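Local coordinates for protein transcriptional regulator (Streptococcus thermophilus LMD-9, PDB 5JUB) that binds DNA through a helix-turn-helix domain as a transcriptional regulator and responds to its signalling peptide ComS, which its tetratricopeptide domain probably receives, at a contact of chain A with DNA. Coordinates in Å, arbitrary orientation; residue numbers count along the deposited sequence, not the author numbering.

A contact of chain A with DNA. Residues 4, 36, 39, 45-46. With nucleotides of chain B.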
ATOM      1  N   LYS A   4      15.294 -28.743   3.498  1.00 96.31           N
ATOM      2  CA  LYS A   4      16.546 -29.489   3.410  1.00 91.47           C
ATOM      3  C   LYS A   4      17.004 -29.623   1.963  1.00 93.03           C
ATOM      4  O   LYS A   4      18.180 -29.411   1.648  1.00 89.07           O
ATOM      5  CB  LYS A   4      16.387 -30.866   4.055  1.00 93.02           C
ATOM      6  CG  LYS A   4      15.926 -30.826   5.501  1.00 87.21           C
ATOM      7  CD  LYS A   4      16.118 -32.173   6.176  1.00 86.00           C
ATOM      8  CE  LYS A   4      15.626 -32.148   7.612  1.00 88.76           C
ATOM      9  NZ  LYS A   4      16.033 -33.388   8.326  1.00 89.61           N
ATOM     10  N   GLN A  36      30.334 -34.831   4.734  1.00 71.00           N
ATOM     11  CA  GLN A  36      29.220 -34.009   5.194  1.00 65.61           C
ATOM     12  C   GLN A  36      28.629 -33.189   4.054  1.00 74.13           C
ATOM     13  O   GLN A  36      27.409 -33.007   3.982  1.00 71.18           O
ATOM     14  CB  GLN A  36      29.669 -33.098   6.336  1.00 64.90           C
ATOM     15  CG  GLN A  36      28.559 -32.219   6.896  1.00 73.12           C
ATOM     16  CD  GLN A  36      27.415 -33.022   7.484  1.00 72.63           C
ATOM     17  OE1 GLN A  36      27.598 -34.157   7.924  1.00 72.51           O
ATOM     18  NE2 GLN A  36      26.222 -32.437   7.489  1.00 80.46           N
ATOM     19  N   ARG A  39      26.091 -35.110   2.324  1.00 80.88           N
ATOM     20  CA  ARG A  39      24.834 -35.133   3.065  1.00 76.05           C
ATOM     21  C   ARG A  39      24.100 -33.802   2.970  1.00 76.19           C
ATOM     22  O   ARG A  39      22.864 -33.781   2.949  1.00 78.70           O
ATOM     23  CB  ARG A  39      25.090 -35.496   4.528  1.00 78.86           C
ATOM     24  CG  ARG A  39      25.399 -36.969   4.763  1.00 77.35           C
ATOM     25  CD  ARG A  39      25.365 -37.313   6.245  1.00 76.66           C
ATOM     26  NE  ARG A  39      26.614 -36.986   6.927  1.00 75.28           N
ATOM     27  CZ  ARG A  39      27.520 -37.886   7.297  1.00 75.72           C
ATOM     28  NH1 ARG A  39      27.313 -39.174   7.056  1.00 77.27           N
ATOM     29  NH2 ARG A  39      28.629 -37.501   7.913  1.00 78.45           N
ATOM     30  N   SER A  45      21.227 -33.941   5.508  1.00 78.91           N
ATOM     31  CA  SER A  45      21.495 -33.109   6.669  1.00 71.92           C
ATOM     32  C   SER A  45      21.301 -31.646   6.304  1.00 77.04           C
ATOM     33  O   SER A  45      21.569 -31.229   5.174  1.00 80.73           O
ATOM     34  CB  SER A  45      22.916 -33.332   7.206  1.00 71.77           C
ATOM     35  OG  SER A  45      23.110 -34.680   7.593  1.00 83.06           O
ATOM     36  N   LEU A  46      20.827 -30.872   7.278  1.00 78.23           N
ATOM     37  CA  LEU A  46      20.671 -29.436   7.114  1.00 71.99           C
ATOM     38  C   LEU A  46      21.890 -28.736   7.689  1.00 72.00           C
ATOM     39  O   LEU A  46      22.197 -28.927   8.876  1.00 81.39           O
ATOM     40  CB  LEU A  46      19.401 -28.956   7.807  1.00 72.84           C
ATOM     41  CG  LEU A  46      19.161 -27.449   7.909  1.00 67.80           C
ATOM     42  CD1 LEU A  46      17.723 -27.116   7.546  1.00 70.21           C
ATOM     43  CD2 LEU A  46      19.482 -26.967   9.315  1.00 80.19           C
TER
ATOM     44  P    DA B  12      20.164 -32.773  10.707  1.00 83.47           P
ATOM     45  OP1  DA B  12      19.265 -31.978   9.844  1.00 83.94           O
ATOM     46  OP2  DA B  12      20.283 -34.230  10.476  1.00 83.68           O
ATOM     47  O5'  DA B  12      21.624 -32.133  10.642  1.00 82.41           O
ATOM     48  C5'  DA B  12      21.869 -30.899  11.303  1.00 76.54           C
ATOM     49  C4'  DA B  12      23.315 -30.796  11.748  1.00 80.55           C
ATOM     50  O4'  DA B  12      23.595 -31.814  12.742  1.00 74.88           O
ATOM     51  C3'  DA B  12      24.347 -30.980  10.637  1.00 69.30           C
ATOM     52  O3'  DA B  12      25.337 -29.975  10.739  1.00 75.89           O
ATOM     53  C2'  DA B  12      24.925 -32.370  10.906  1.00 72.47           C
ATOM     54  C1'  DA B  12      24.800 -32.468  12.418  1.00 78.37           C
ATOM     55  N9   DA B  12      24.720 -33.839  12.909  1.00 74.10           N
ATOM     56  C8   DA B  12      23.762 -34.764  12.610  1.00 75.66           C
ATOM     57  N7   DA B  12      23.939 -35.921  13.203  1.00 80.30           N
ATOM     58  C5   DA B  12      25.094 -35.741  13.945  1.00 76.86           C
ATOM     59  C6   DA B  12      25.816 -36.598  14.799  1.00 75.70           C
ATOM     60  N6   DA B  12      25.454 -37.859  15.054  1.00 75.64           N
ATOM     61  N1   DA B  12      26.928 -36.105  15.382  1.00 77.64           N
ATOM     62  C2   DA B  12      27.287 -34.841  15.124  1.00 77.91           C
ATOM     63  N3   DA B  12      26.690 -33.944  14.343  1.00 73.38           N
ATOM     64  C4   DA B  12      25.588 -34.462  13.776  1.00 69.99           C
ATOM     65  P    DT B  13      26.313 -29.676   9.500  1.00 70.89           P
ATOM     66  OP1  DT B  13      26.593 -28.225   9.512  1.00 74.30           O
ATOM     67  OP2  DT B  13      25.716 -30.299   8.298  1.00 73.32           O
ATOM     68  O5'  DT B  13      27.648 -30.474   9.872  1.00 77.96           O
ATOM     69  C5'  DT B  13      28.302 -30.209  11.107  1.00 76.32           C
ATOM     70  C4'  DT B  13      29.293 -31.306  11.451  1.00 73.87           C
ATOM     71  O4'  DT B  13      28.595 -32.485  11.892  1.00 71.34           O
ATOM     72  C3'  DT B  13      30.189 -31.769  10.299  1.00 74.01           C
ATOM     73  O3'  DT B  13      31.502 -31.244  10.473  1.00 76.37           O
ATOM     74  C2'  DT B  13      30.170 -33.311  10.390  1.00 73.94           C
ATOM     75  C1'  DT B  13      29.459 -33.571  11.714  1.00 76.00           C
ATOM     76  N1   DT B  13      28.663 -34.834  11.736  1.00 72.75           N
ATOM     77  C2   DT B  13      29.063 -35.863  12.557  1.00 74.53           C
ATOM     78  O2   DT B  13      30.040 -35.799  13.280  1.00 78.50           O
ATOM     79  N3   DT B  13      28.268 -36.977  12.507  1.00 71.55           N
ATOM     80  C4   DT B  13      27.139 -37.164  11.731  1.00 79.90           C
ATOM     81  O4   DT B  13      26.490 -38.206  11.755  1.00 71.98           O
ATOM     82  C5   DT B  13      26.777 -36.047  10.890  1.00 75.91           C
ATOM     83  C7   DT B  13      25.570 -36.131  10.002  1.00 67.95           C
ATOM     84  C6   DT B  13      27.547 -34.948  10.933  1.00 74.42           C
TER
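Arg39 and Gln36, one turn apart on helix 34-42, meet the thymine of DT13 in the major groove, where this helix serves as the recognition helix of the helix-turn-helix domain. The Arg39 guanidinium is tilted about 30° from the base plane rather than stacked flat. Its NH2 branch reaches over the pyrimidine face, 4.2 Å from the DT13 ring centroid, a cation-pi contact, while NE and CZ lie above the methyl, CZ 3.8 Å from C7 of DT13. Arginine suits the place because one N-H branch can reach over an aromatic face while the rest of the group packs on the methyl and bonds at its rim. The bend in its chain at chi3 (-83°) turns the guanidinium toward the base.

Gln36 helps to hold that orientation. Its amide oxygen OE1 accepts from NE of Arg39 at 3.2 Å. The oxygen sits at the guanidinium edge, almost in its plane, although NE approaches from above the carbonyl plane. With CG anti to the backbone N (chi1 -179°) and a bend at chi2, the Gln36 amide lies between the Arg39 guanidinium and the DT13 backbone, and CG packs 3.8 Å from the sugar carbon C3'. The amide nitrogen NE2 is modelled implausibly close to the phosphate, so its role there is doubtful.

Beyond the helix, the small side chain of Ser45 seems suited to a close approach; its OG packs 3.7 Å from C7 of DT13 without hydrogen-bonding to it. Leu46 donates its backbone N-H to OP1 of DA12 at 3.2 Å, a grip independent of base sequence in which residue type matters little. From helix 4-17, the long chain of Lys4, extended beyond CG, brings its ammonium to the same oxygen in a rather long salt bridge, NZ standing 3.8 Å from DA12 OP1.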